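PDB 3D0C: dihydrodipicolinate synthase from Oceanobacillus iheyensis HTE831, which probably condenses pyruvate with aspartate semialdehyde to form 4-hydroxy-tetrahydrodipicolinate, a step in lysine biosynthesis. Local coordinates for residues I112-H117 with Y143-H148; P139-F144 with K162-K167; N188-C193 with G207-T212. The protein carries 1 engineered substitution. All coordinates share one frame; numbering follows the deposited sequence.

How the contacts relate
All three contacts belong to one eight-stranded parallel barrel and lie along one side of it, around its predicted catalytic residues. Contacts 1 and 2 share Tyr143 and Phe144 at the end of strand 140-144. Their centres lie about 12 Å apart, and Ile112 N lies 2.8 Å from Ile141 O, a probable hydrogen bond. Contact 3 follows on the next strand pair, its centre about 10 Å from that of contact 2: Ile166 N lies 2.9 Å from Ala190 O, and Lys167 CE packs 3.4 Å from Thr212 CG2. Contacts 1 and 3 do not touch. Tyr143, the predicted proton donor/acceptor, and Lys167, the predicted Schiff-base residue, lie in contact 2, with side chains about 4 Å apart.

Contact 1: residues I112-H117 with Y143-H148; sequences IHQPVH and YFKDAH
Tyr143 and Ile112 meet through their backbones: Tyr143 N donates to Ile112 O at 3.0 Å, in a nearly straight bond with 165° at the hydrogen. A water links the same two residues, lying 2.7 Å from Tyr143 O and 3.1 Å from Ile112 O, though it has more acceptors around it than protons to give. A second water joins the loops further on, donating to Asp146 OD2 and accepting from Gln114 NE2. Asp146 OD1 meanwhile receives His148 N from above the carboxylate plane, closing an Asx turn, so both carboxylate oxygens are engaged. This is the C-terminal rim of a TIM barrel, where the loops after strands 109-112 and 140-144 leave the barrel next to each other near the predicted catalytic Tyr143. The His113 side chain starts out away from the 143-148 segment, and its NE2 bonds to Asn53 O. Van der Waals packing is carried by Gln114 and Lys145, whose side chains cross at about a right angle. The Gln114 chain runs out extended, with CG anti to the backbone N (chi1 162°), and lays its amide over the middle of the lysine: OE1 is 3.0 Å from Lys145 CD, a tight approach, and Gln114 CD is 3.4 Å from Lys145 CG. The amide nitrogen reaches on to Asp146 CB at 3.6 Å. Lys145 bends at chi3 (-58°), and its NZ donates to Tyr143 OH at 3.0 Å. An alanine at Lys145 would probably leave the Tyr143 hydroxyl without this donor and open a gap beside the Gln114 amide.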
ATOM      1  N   ILE A 112       1.581  -0.388 -14.040  1.00 14.03           N
ATOM      2  CA  ILE A 112       1.738  -1.126 -12.795  1.00 17.32           C
ATOM      3  C   ILE A 112       1.998  -0.169 -11.650  1.00 15.47           C
ATOM      4  O   ILE A 112       2.989   0.565 -11.638  1.00 16.29           O
ATOM      5  CB  ILE A 112       2.900  -2.160 -12.882  1.00 19.05           C
ATOM      6  CG1 ILE A 112       2.690  -3.055 -14.107  1.00 19.56           C
ATOM      7  CG2 ILE A 112       2.948  -3.011 -11.605  1.00 18.94           C
ATOM      8  CD1 ILE A 112       3.781  -4.100 -14.314  1.00 24.69           C
ATOM      9  N   HIS A 113       1.068  -0.171 -10.702  1.00 16.13           N
ATOM     10  CA  HIS A 113       1.135   0.665  -9.515  1.00 17.00           C
ATOM     11  C   HIS A 113       2.289   0.215  -8.634  1.00 17.71           C
ATOM     12  O   HIS A 113       2.839  -0.889  -8.797  1.00 13.82           O
ATOM     13  CB  HIS A 113      -0.156   0.513  -8.696  1.00 19.28           C
ATOM     14  CG  HIS A 113      -1.297   1.359  -9.168  1.00 23.23           C
ATOM     15  ND1 HIS A 113      -1.442   2.682  -8.802  1.00 24.93           N
ATOM     16  CD2 HIS A 113      -2.384   1.063  -9.921  1.00 24.43           C
ATOM     17  CE1 HIS A 113      -2.565   3.158  -9.301  1.00 26.19           C
ATOM     18  NE2 HIS A 113      -3.158   2.195  -9.988  1.00 25.77           N
ATOM     19  N   GLN A 114       2.647   1.071  -7.688  1.00 14.48           N
ATOM     20  CA  GLN A 114       3.686   0.726  -6.734  1.00 17.86           C
ATOM     21  C   GLN A 114       3.112  -0.452  -5.955  1.00 17.16           C
ATOM     22  O   GLN A 114       1.945  -0.432  -5.529  1.00 15.36           O
ATOM     23  CB  GLN A 114       3.963   1.886  -5.768  1.00 18.40           C
ATOM     24  CG  GLN A 114       4.697   1.459  -4.497  1.00 22.24           C
ATOM     25  CD  GLN A 114       4.917   2.598  -3.515  1.00 26.32           C
ATOM     26  OE1 GLN A 114       4.046   3.453  -3.317  1.00 23.86           O
ATOM     27  NE2 GLN A 114       6.082   2.603  -2.874  1.00 26.24           N
ATOM     28  N   PRO A 115       3.911  -1.507  -5.778  1.00 16.44           N
ATOM     29  CA  PRO A 115       3.429  -2.675  -5.034  1.00 16.20           C
ATOM     30  C   PRO A 115       2.956  -2.272  -3.635  1.00 15.89           C
ATOM     31  O   PRO A 115       3.657  -1.549  -2.929  1.00 17.73           O
ATOM     32  CB  PRO A 115       4.657  -3.577  -4.980  1.00 18.06           C
ATOM     33  CG  PRO A 115       5.396  -3.230  -6.252  1.00 17.23           C
ATOM     34  CD  PRO A 115       5.258  -1.732  -6.337  1.00 15.86           C
ATOM     35  N   VAL A 116       1.773  -2.728  -3.233  1.00 16.89           N
ATOM     36  CA  VAL A 116       1.260  -2.396  -1.905  1.00 17.85           C
ATOM     37  C   VAL A 116       1.997  -3.166  -0.812  1.00 18.23           C
ATOM     38  O   VAL A 116       1.909  -2.821   0.364  1.00 15.04           O
ATOM     39  CB  VAL A 116      -0.261  -2.701  -1.773  1.00 19.46           C
ATOM     40  CG1 VAL A 116      -1.059  -1.853  -2.769  1.00 20.59           C
ATOM     41  CG2 VAL A 116      -0.524  -4.183  -2.004  1.00 18.97           C
ATOM     42  N   HIS A 117       2.733  -4.204  -1.193  1.00 17.31           N
ATOM     43  CA  HIS A 117       3.455  -4.999  -0.196  1.00 18.56           C
ATOM     44  C   HIS A 117       4.368  -4.130   0.667  1.00 16.08           C
ATOM     45  O   HIS A 117       5.105  -3.304   0.138  1.00 16.34           O
ATOM     46  CB  HIS A 117       4.315  -6.070  -0.870  1.00 19.27           C
ATOM     47  CG  HIS A 117       3.593  -6.878  -1.901  1.00 21.24           C
ATOM     48  ND1 HIS A 117       3.100  -6.327  -3.063  1.00 22.96           N
ATOM     49  CD2 HIS A 117       3.329  -8.203  -1.968  1.00 20.92           C
ATOM     50  CE1 HIS A 117       2.567  -7.281  -3.806  1.00 26.36           C
ATOM     51  NE2 HIS A 117       2.694  -8.429  -3.166  1.00 21.16           N
ATOM     52  N   TYR A 143       4.994   2.626 -12.537  1.00 16.31           N
ATOM     53  CA  TYR A 143       4.887   3.783 -11.661  1.00 17.07           C
ATOM     54  C   TYR A 143       5.918   3.502 -10.570  1.00 16.43           C
ATOM     55  O   TYR A 143       5.696   2.685  -9.672  1.00 17.83           O
ATOM     56  CB  TYR A 143       3.483   3.877 -11.074  1.00 22.19           C
ATOM     57  CG  TYR A 143       3.283   5.091 -10.191  1.00 28.05           C
ATOM     58  CD1 TYR A 143       3.539   6.384 -10.660  1.00 29.83           C
ATOM     59  CD2 TYR A 143       2.791   4.951  -8.899  1.00 32.60           C
ATOM     60  CE1 TYR A 143       3.299   7.516  -9.848  1.00 33.03           C
ATOM     61  CE2 TYR A 143       2.549   6.059  -8.090  1.00 34.56           C
ATOM     62  CZ  TYR A 143       2.799   7.334  -8.561  1.00 33.05           C
ATOM     63  OH  TYR A 143       2.521   8.396  -7.730  1.00 38.56           O
ATOM     64  N   PHE A 144       7.051   4.184 -10.684  1.00 17.20           N
ATOM     65  CA  PHE A 144       8.191   4.033  -9.780  1.00 18.38           C
ATOM     66  C   PHE A 144       8.275   5.179  -8.765  1.00 18.29           C
ATOM     67  O   PHE A 144       8.695   6.291  -9.101  1.00 16.66           O
ATOM     68  CB  PHE A 144       9.471   4.000 -10.624  1.00 20.52           C
ATOM     69  CG  PHE A 144      10.630   3.327  -9.958  1.00 23.78           C
ATOM     70  CD1 PHE A 144      10.724   1.942  -9.935  1.00 25.16           C
ATOM     71  CD2 PHE A 144      11.642   4.079  -9.365  1.00 25.12           C
ATOM     72  CE1 PHE A 144      11.809   1.309  -9.331  1.00 24.11           C
ATOM     73  CE2 PHE A 144      12.731   3.460  -8.757  1.00 24.02           C
ATOM     74  CZ  PHE A 144      12.815   2.068  -8.741  1.00 27.08           C
ATOM     75  N   LYS A 145       7.916   4.905  -7.513  1.00 18.15           N
ATOM     76  CA  LYS A 145       7.917   5.952  -6.502  1.00 16.26           C
ATOM     77  C   LYS A 145       8.582   5.621  -5.166  1.00 18.15           C
ATOM     78  O   LYS A 145       8.561   6.444  -4.252  1.00 16.74           O
ATOM     79  CB  LYS A 145       6.474   6.374  -6.227  1.00 20.90           C
ATOM     80  CG  LYS A 145       5.684   5.308  -5.484  1.00 22.96           C
ATOM     81  CD  LYS A 145       4.199   5.640  -5.412  1.00 27.32           C
ATOM     82  CE  LYS A 145       3.942   6.976  -4.733  1.00 29.15           C
ATOM     83  NZ  LYS A 145       2.512   7.389  -4.861  1.00 33.31           N
ATOM     84  N   ASP A 146       9.157   4.429  -5.046  1.00 18.97           N
ATOM     85  CA  ASP A 146       9.799   3.997  -3.799  1.00 21.45           C
ATOM     86  C   ASP A 146      11.282   4.349  -3.831  1.00 19.70           C
ATOM     87  O   ASP A 146      12.065   3.661  -4.478  1.00 17.23           O
ATOM     88  CB  ASP A 146       9.630   2.476  -3.645  1.00 24.15           C
ATOM     89  CG  ASP A 146      10.124   1.942  -2.296  1.00 25.72           C
ATOM     90  OD1 ASP A 146      10.867   2.644  -1.575  1.00 22.40           O
ATOM     91  OD2 ASP A 146       9.772   0.789  -1.967  1.00 22.67           O
ATOM     92  N   ALA A 147      11.664   5.416  -3.135  1.00 19.91           N
ATOM     93  CA  ALA A 147      13.062   5.835  -3.112  1.00 20.76           C
ATOM     94  C   ALA A 147      13.994   4.771  -2.526  1.00 21.67           C
ATOM     95  O   ALA A 147      15.203   4.806  -2.763  1.00 18.60           O
ATOM     96  CB  ALA A 147      13.203   7.147  -2.328  1.00 21.72           C
ATOM     97  N   HIS A 148      13.435   3.824  -1.774  1.00 22.82           N
ATOM     98  CA  HIS A 148      14.227   2.764  -1.153  1.00 23.57           C
ATOM     99  C   HIS A 148      14.669   1.692  -2.138  1.00 23.71           C
ATOM    100  O   HIS A 148      15.514   0.853  -1.816  1.00 23.14           O
ATOM    101  CB  HIS A 148      13.444   2.124  -0.005  1.00 28.34           C
ATOM    102  CG  HIS A 148      13.262   3.031   1.168  1.00 31.38           C
ATOM    103  ND1 HIS A 148      14.291   3.346   2.029  1.00 32.98           N
ATOM    104  CD2 HIS A 148      12.184   3.726   1.601  1.00 32.31           C
ATOM    105  CE1 HIS A 148      13.856   4.196   2.941  1.00 35.32           C
ATOM    106  NE2 HIS A 148      12.580   4.444   2.704  1.00 34.30           N
TER
HETATM  107  O   HOH W   1       5.305   0.033  -9.602  1.00 25.06           O
HETATM  108  O   HOH W   2       7.734  -0.058  -3.562  1.00 28.07           O

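Contact 2: residues P139-F144 with K162-K167; sequences PSIIYF and KLVGIK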
ATOM      1  N   PRO A 139       1.859  -3.690 -23.936  1.00 19.29           N
ATOM      2  CA  PRO A 139       2.976  -3.082 -23.212  1.00 19.92           C
ATOM      3  C   PRO A 139       2.586  -2.590 -21.832  1.00 18.23           C
ATOM      4  O   PRO A 139       1.401  -2.422 -21.520  1.00 16.59           O
ATOM      5  CB  PRO A 139       3.389  -1.931 -24.122  1.00 21.49           C
ATOM      6  CG  PRO A 139       2.101  -1.517 -24.704  1.00 24.74           C
ATOM      7  CD  PRO A 139       1.479  -2.849 -25.081  1.00 20.84           C
ATOM      8  N   SER A 140       3.610  -2.349 -21.026  1.00 16.68           N
ATOM      9  CA  SER A 140       3.441  -1.883 -19.671  1.00 19.89           C
ATOM     10  C   SER A 140       4.273  -0.655 -19.383  1.00 21.02           C
ATOM     11  O   SER A 140       5.306  -0.394 -19.985  1.00 19.85           O
ATOM     12  CB  SER A 140       3.899  -2.942 -18.661  1.00 16.91           C
ATOM     13  OG  SER A 140       3.100  -4.101 -18.708  1.00 17.20           O
ATOM     14  N   ILE A 141       3.791   0.096 -18.415  1.00 20.54           N
ATOM     15  CA  ILE A 141       4.509   1.243 -17.896  1.00 21.74           C
ATOM     16  C   ILE A 141       4.580   0.975 -16.388  1.00 22.91           C
ATOM     17  O   ILE A 141       3.659   0.347 -15.831  1.00 25.79           O
ATOM     18  CB  ILE A 141       3.757   2.549 -18.139  1.00 20.41           C
ATOM     19  CG1 ILE A 141       3.770   2.889 -19.632  1.00 20.88           C
ATOM     20  CG2 ILE A 141       4.408   3.684 -17.350  1.00 24.28           C
ATOM     21  CD1 ILE A 141       2.861   4.044 -19.979  1.00 25.42           C
ATOM     22  N   ILE A 142       5.684   1.404 -15.758  1.00 20.82           N
ATOM     23  CA  ILE A 142       5.874   1.238 -14.314  1.00 20.04           C
ATOM     24  C   ILE A 142       5.852   2.566 -13.559  1.00 18.84           C
ATOM     25  O   ILE A 142       6.553   3.514 -13.923  1.00 18.49           O
ATOM     26  CB  ILE A 142       7.201   0.526 -13.979  1.00 19.22           C
ATOM     27  CG1 ILE A 142       7.137  -0.901 -14.515  1.00 20.31           C
ATOM     28  CG2 ILE A 142       7.476   0.510 -12.456  1.00 19.68           C
ATOM     29  CD1 ILE A 142       8.423  -1.697 -14.562  1.00 19.78           C
ATOM     30  N   TYR A 143       4.994   2.626 -12.537  1.00 16.31           N
ATOM     31  CA  TYR A 143       4.887   3.783 -11.661  1.00 17.07           C
ATOM     32  C   TYR A 143       5.918   3.502 -10.570  1.00 16.43           C
ATOM     33  O   TYR A 143       5.696   2.685  -9.672  1.00 17.83           O
ATOM     34  CB  TYR A 143       3.483   3.877 -11.074  1.00 22.19           C
ATOM     35  CG  TYR A 143       3.283   5.091 -10.191  1.00 28.05           C
ATOM     36  CD1 TYR A 143       3.539   6.384 -10.660  1.00 29.83           C
ATOM     37  CD2 TYR A 143       2.791   4.951  -8.899  1.00 32.60           C
ATOM     38  CE1 TYR A 143       3.299   7.516  -9.848  1.00 33.03           C
ATOM     39  CE2 TYR A 143       2.549   6.059  -8.090  1.00 34.56           C
ATOM     40  CZ  TYR A 143       2.799   7.334  -8.561  1.00 33.05           C
ATOM     41  OH  TYR A 143       2.521   8.396  -7.730  1.00 38.56           O
ATOM     42  N   PHE A 144       7.051   4.184 -10.684  1.00 17.20           N
ATOM     43  CA  PHE A 144       8.191   4.033  -9.780  1.00 18.38           C
ATOM     44  C   PHE A 144       8.275   5.179  -8.765  1.00 18.29           C
ATOM     45  O   PHE A 144       8.695   6.291  -9.101  1.00 16.66           O
ATOM     46  CB  PHE A 144       9.471   4.000 -10.624  1.00 20.52           C
ATOM     47  CG  PHE A 144      10.630   3.327  -9.958  1.00 23.78           C
ATOM     48  CD1 PHE A 144      10.724   1.942  -9.935  1.00 25.16           C
ATOM     49  CD2 PHE A 144      11.642   4.079  -9.365  1.00 25.12           C
ATOM     50  CE1 PHE A 144      11.809   1.309  -9.331  1.00 24.11           C
ATOM     51  CE2 PHE A 144      12.731   3.460  -8.757  1.00 24.02           C
ATOM     52  CZ  PHE A 144      12.815   2.068  -8.741  1.00 27.08           C
ATOM     53  N   LYS A 162       8.192  -4.991 -24.065  1.00 20.67           N
ATOM     54  CA  LYS A 162       6.905  -4.568 -23.516  1.00 21.51           C
ATOM     55  C   LYS A 162       6.978  -3.409 -22.527  1.00 20.83           C
ATOM     56  O   LYS A 162       5.977  -2.717 -22.328  1.00 22.57           O
ATOM     57  CB  LYS A 162       6.189  -5.750 -22.862  1.00 24.05           C
ATOM     58  CG  LYS A 162       5.793  -6.842 -23.841  1.00 29.33           C
ATOM     59  CD  LYS A 162       5.120  -7.989 -23.109  1.00 32.19           C
ATOM     60  CE  LYS A 162       4.884  -9.157 -24.043  1.00 36.71           C
ATOM     61  NZ  LYS A 162       4.073 -10.241 -23.428  1.00 38.15           N
ATOM     62  N   LEU A 163       8.128  -3.204 -21.888  1.00 20.66           N
ATOM     63  CA  LEU A 163       8.249  -2.085 -20.957  1.00 22.87           C
ATOM     64  C   LEU A 163       8.541  -0.859 -21.822  1.00 22.31           C
ATOM     65  O   LEU A 163       9.674  -0.651 -22.244  1.00 20.38           O
ATOM     66  CB  LEU A 163       9.386  -2.315 -19.963  1.00 24.37           C
ATOM     67  CG  LEU A 163       9.612  -1.181 -18.959  1.00 25.05           C
ATOM     68  CD1 LEU A 163       8.300  -0.866 -18.254  1.00 23.94           C
ATOM     69  CD2 LEU A 163      10.676  -1.578 -17.945  1.00 25.91           C
ATOM     70  N   VAL A 164       7.512  -0.052 -22.071  1.00 21.20           N
ATOM     71  CA  VAL A 164       7.625   1.125 -22.926  1.00 21.95           C
ATOM     72  C   VAL A 164       7.662   2.476 -22.216  1.00 22.51           C
ATOM     73  O   VAL A 164       7.740   3.527 -22.864  1.00 20.15           O
ATOM     74  CB  VAL A 164       6.466   1.163 -23.932  1.00 22.15           C
ATOM     75  CG1 VAL A 164       6.537  -0.054 -24.853  1.00 21.43           C
ATOM     76  CG2 VAL A 164       5.143   1.185 -23.189  1.00 22.08           C
ATOM     77  N   GLY A 165       7.591   2.458 -20.891  1.00 20.31           N
ATOM     78  CA  GLY A 165       7.640   3.708 -20.159  1.00 17.26           C
ATOM     79  C   GLY A 165       7.783   3.572 -18.656  1.00 17.42           C
ATOM     80  O   GLY A 165       7.474   2.527 -18.079  1.00 17.84           O
ATOM     81  N   ILE A 166       8.278   4.633 -18.031  1.00 13.83           N
ATOM     82  CA  ILE A 166       8.428   4.690 -16.583  1.00 14.98           C
ATOM     83  C   ILE A 166       7.847   6.012 -16.110  1.00 16.88           C
ATOM     84  O   ILE A 166       8.284   7.078 -16.551  1.00 13.37           O
ATOM     85  CB  ILE A 166       9.907   4.683 -16.116  1.00 16.85           C
ATOM     86  CG1 ILE A 166      10.639   3.440 -16.625  1.00 19.94           C
ATOM     87  CG2 ILE A 166       9.953   4.705 -14.589  1.00 18.49           C
ATOM     88  CD1 ILE A 166      10.130   2.141 -16.026  1.00 21.89           C
ATOM     89  N   LYS A 167       6.839   5.946 -15.243  1.00 16.27           N
ATOM     90  CA  LYS A 167       6.285   7.161 -14.663  1.00 18.32           C
ATOM     91  C   LYS A 167       7.134   7.311 -13.405  1.00 16.41           C
ATOM     92  O   LYS A 167       6.814   6.752 -12.354  1.00 14.29           O
ATOM     93  CB  LYS A 167       4.802   6.994 -14.301  1.00 19.82           C
ATOM     94  CG  LYS A 167       3.869   7.197 -15.470  1.00 25.19           C
ATOM     95  CD  LYS A 167       2.420   7.086 -15.031  1.00 28.15           C
ATOM     96  CE  LYS A 167       1.482   7.467 -16.154  1.00 31.93           C
ATOM     97  NZ  LYS A 167       1.636   6.555 -17.324  1.00 32.55           N
TER
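Adjacent parallel barrel strands meet here, with Ser140 opposite Leu163, Ile142 opposite Ile166 and Tyr143 opposite Lys167. Ser140 is gripped at both ends: its N donates to Lys162 O at 2.7 Å, and its O accepts Val164 N at 3.1 Å. Ile142 does likewise, N to Gly165 O and O from Lys167 N (2.8 Å), before Phe144 N closes on Lys167 O. Between Leu163 and Ile166 lie two residues, against one between Ser140 and Ile142; the extra residue makes a beta bulge, and Gly165 N is buried there without a partner. A CB on Gly165 would lie tight against Ile141 CG1. The strands belong to a beta-alpha-beta unit whose helix 152-157 covers the face bearing Ile142, Leu163 and Ile166. On that face Ile142 CD1 meets Leu163 CD1 at 3.8 Å, and Ile166 CD1 tucks against Ile142 CB at 3.9 Å. The other face carries the predicted Schiff-base residue Lys167 and Tyr143. Lys167 CB lies in the plane of the Tyr143 ring at its edge, 3.9 Å from CD1. Bent at chi4 (62°), the lysine sets its buried NZ 3.9 Å from Ile141 CD1, with no polar partner in the model.

Contact 3: residues N188-C193 with G207-T212; sequences NVAFIC and GAVGFT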
ATOM      1  N   ASN A 188      13.811   1.928 -25.957  1.00 26.74           N
ATOM      2  CA  ASN A 188      12.485   2.491 -26.160  1.00 26.01           C
ATOM      3  C   ASN A 188      11.634   2.607 -24.899  1.00 24.12           C
ATOM      4  O   ASN A 188      10.544   2.040 -24.812  1.00 21.26           O
ATOM      5  CB  ASN A 188      11.740   1.664 -27.204  1.00 27.11           C
ATOM      6  CG  ASN A 188      12.429   1.687 -28.544  1.00 31.00           C
ATOM      7  OD1 ASN A 188      12.732   2.758 -29.073  1.00 29.79           O
ATOM      8  ND2 ASN A 188      12.686   0.513 -29.103  1.00 30.78           N
ATOM      9  N   VAL A 189      12.142   3.354 -23.928  1.00 25.57           N
ATOM     10  CA  VAL A 189      11.431   3.572 -22.677  1.00 24.10           C
ATOM     11  C   VAL A 189      11.221   5.068 -22.504  1.00 23.08           C
ATOM     12  O   VAL A 189      12.189   5.826 -22.385  1.00 21.61           O
ATOM     13  CB  VAL A 189      12.231   3.048 -21.467  1.00 24.69           C
ATOM     14  CG1 VAL A 189      11.468   3.336 -20.183  1.00 27.48           C
ATOM     15  CG2 VAL A 189      12.480   1.552 -21.610  1.00 25.68           C
ATOM     16  N   ALA A 190       9.962   5.494 -22.503  1.00 19.78           N
ATOM     17  CA  ALA A 190       9.650   6.906 -22.326  1.00 22.18           C
ATOM     18  C   ALA A 190       9.623   7.245 -20.831  1.00 22.53           C
ATOM     19  O   ALA A 190       8.941   6.578 -20.051  1.00 22.78           O
ATOM     20  CB  ALA A 190       8.298   7.227 -22.961  1.00 19.37           C
ATOM     21  N   PHE A 191      10.378   8.267 -20.437  1.00 21.18           N
ATOM     22  CA  PHE A 191      10.407   8.700 -19.046  1.00 22.05           C
ATOM     23  C   PHE A 191       9.412   9.838 -18.852  1.00 21.39           C
ATOM     24  O   PHE A 191       9.545  10.920 -19.432  1.00 18.79           O
ATOM     25  CB  PHE A 191      11.820   9.133 -18.645  1.00 24.70           C
ATOM     26  CG  PHE A 191      12.703   7.988 -18.240  1.00 28.42           C
ATOM     27  CD1 PHE A 191      12.648   7.481 -16.948  1.00 30.24           C
ATOM     28  CD2 PHE A 191      13.544   7.373 -19.166  1.00 30.54           C
ATOM     29  CE1 PHE A 191      13.418   6.370 -16.577  1.00 33.56           C
ATOM     30  CE2 PHE A 191      14.319   6.262 -18.807  1.00 33.42           C
ATOM     31  CZ  PHE A 191      14.252   5.761 -17.508  1.00 32.75           C
ATOM     32  N   ILE A 192       8.398   9.555 -18.046  1.00 15.42           N
ATOM     33  CA  ILE A 192       7.333  10.498 -17.748  1.00 16.88           C
ATOM     34  C   ILE A 192       7.447  10.985 -16.313  1.00 17.83           C
ATOM     35  O   ILE A 192       7.702  10.193 -15.409  1.00 17.39           O
ATOM     36  CB  ILE A 192       5.959   9.814 -17.881  1.00 18.05           C
ATOM     37  CG1 ILE A 192       5.814   9.195 -19.271  1.00 20.57           C
ATOM     38  CG2 ILE A 192       4.847  10.820 -17.604  1.00 17.81           C
ATOM     39  CD1 ILE A 192       4.544   8.377 -19.432  1.00 23.74           C
ATOM     40  N   CYS A 193       7.274  12.286 -16.104  1.00 16.79           N
ATOM     41  CA  CYS A 193       7.296  12.828 -14.755  1.00 16.17           C
ATOM     42  C   CYS A 193       5.980  12.401 -14.101  1.00 16.14           C
ATOM     43  O   CYS A 193       4.906  12.865 -14.495  1.00 15.36           O
ATOM     44  CB  CYS A 193       7.362  14.355 -14.775  1.00 17.05           C
ATOM     45  SG  CYS A 193       7.171  15.084 -13.126  1.00 18.59           S
ATOM     46  N   GLY A 207      15.412  15.538 -18.894  1.00 23.65           N
ATOM     47  CA  GLY A 207      15.245  14.622 -20.009  1.00 23.93           C
ATOM     48  C   GLY A 207      13.864  14.006 -20.168  1.00 22.20           C
ATOM     49  O   GLY A 207      13.589  13.366 -21.184  1.00 21.50           O
ATOM     50  N   ALA A 208      12.989  14.183 -19.180  1.00 22.03           N
ATOM     51  CA  ALA A 208      11.642  13.620 -19.269  1.00 21.49           C
ATOM     52  C   ALA A 208      10.941  14.161 -20.516  1.00 21.49           C
ATOM     53  O   ALA A 208      11.253  15.254 -20.979  1.00 21.48           O
ATOM     54  CB  ALA A 208      10.841  13.958 -18.010  1.00 20.69           C
ATOM     55  N   VAL A 209       9.997  13.393 -21.055  1.00 21.37           N
ATOM     56  CA  VAL A 209       9.285  13.786 -22.267  1.00 23.02           C
ATOM     57  C   VAL A 209       7.784  13.974 -22.079  1.00 22.78           C
ATOM     58  O   VAL A 209       7.057  14.228 -23.040  1.00 24.01           O
ATOM     59  CB  VAL A 209       9.498  12.739 -23.383  1.00 25.72           C
ATOM     60  CG1 VAL A 209      10.990  12.546 -23.635  1.00 26.86           C
ATOM     61  CG2 VAL A 209       8.849  11.416 -22.985  1.00 25.23           C
ATOM     62  N   GLY A 210       7.314  13.839 -20.848  1.00 20.91           N
ATOM     63  CA  GLY A 210       5.897  14.010 -20.593  1.00 18.26           C
ATOM     64  C   GLY A 210       5.627  14.081 -19.107  1.00 17.33           C
ATOM     65  O   GLY A 210       6.547  13.947 -18.297  1.00 13.57           O
ATOM     66  N   PHE A 211       4.375  14.313 -18.735  1.00 16.41           N
ATOM     67  CA  PHE A 211       4.055  14.359 -17.322  1.00 19.26           C
ATOM     68  C   PHE A 211       2.609  13.968 -17.062  1.00 18.78           C
ATOM     69  O   PHE A 211       1.741  14.152 -17.921  1.00 16.75           O
ATOM     70  CB  PHE A 211       4.384  15.750 -16.739  1.00 23.55           C
ATOM     71  CG  PHE A 211       3.531  16.875 -17.270  1.00 27.33           C
ATOM     72  CD1 PHE A 211       2.292  17.154 -16.702  1.00 29.12           C
ATOM     73  CD2 PHE A 211       3.997  17.696 -18.293  1.00 27.79           C
ATOM     74  CE1 PHE A 211       1.531  18.242 -17.139  1.00 32.67           C
ATOM     75  CE2 PHE A 211       3.243  18.786 -18.740  1.00 31.11           C
ATOM     76  CZ  PHE A 211       2.010  19.061 -18.161  1.00 30.97           C
ATOM     77  N   THR A 212       2.363  13.382 -15.893  1.00 17.93           N
ATOM     78  CA  THR A 212       1.012  12.976 -15.519  1.00 16.58           C
ATOM     79  C   THR A 212       0.321  14.214 -14.965  1.00 16.59           C
ATOM     80  O   THR A 212       0.984  15.169 -14.560  1.00 14.87           O
ATOM     81  CB  THR A 212       1.013  11.906 -14.402  1.00 19.02           C
ATOM     82  OG1 THR A 212       1.674  12.435 -13.244  1.00 18.41           O
ATOM     83  CG2 THR A 212       1.720  10.632 -14.863  1.00 20.03           C
TER
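Backbone pairing of two neighbouring parallel strands makes this contact, between Phe191 to Cys193 and Val209 to Thr212, at the end of the beta-alpha-beta unit that runs from strand 190-193 through helix 196-206 to strand 210-213, the last strand of the TIM barrel. Gly207 stops the helix in a Schellman motif; its positive phi (135°) would jam a side chain against the preceding carbonyl. The chain then turns into the sheet, and Val209 N donates to Phe191 O at 3.0 Å, almost along the C=O axis. Cys193 is held on both sides: its N donates to Gly210 O at 2.8 Å, and its O takes Thr212 N at 2.9 Å. Cys193 pairs with Phe211, and both side chains leave the same face, their CB atoms 3.8 Å apart. The Phe211 ring is led off by its first torsion (66°), which sets CG between the backbone N and carbonyl carbon, and it lies on Glu197 and Ala200 of helix 196-206; Cys193 lies against Phe203 of the same helix. Ile192 takes the other face. Its CG2, anti to the backbone N, presses on Phe211 CA at 3.6 Å and reaches Thr212 CG2 at 4.2 Å. Earlier along the strands, Ala190 CB touches Val209 CG2, also at 4.2 Å. Ile192 and Thr212 both touch Lys167, the predicted Schiff-base residue. The chemistry is thus main-chain hydrogen bonding flanked by small apolar contacts, and the backbone bond from Thr212 N to Cys193 O is consistent with holding Thr212 beside Lys167.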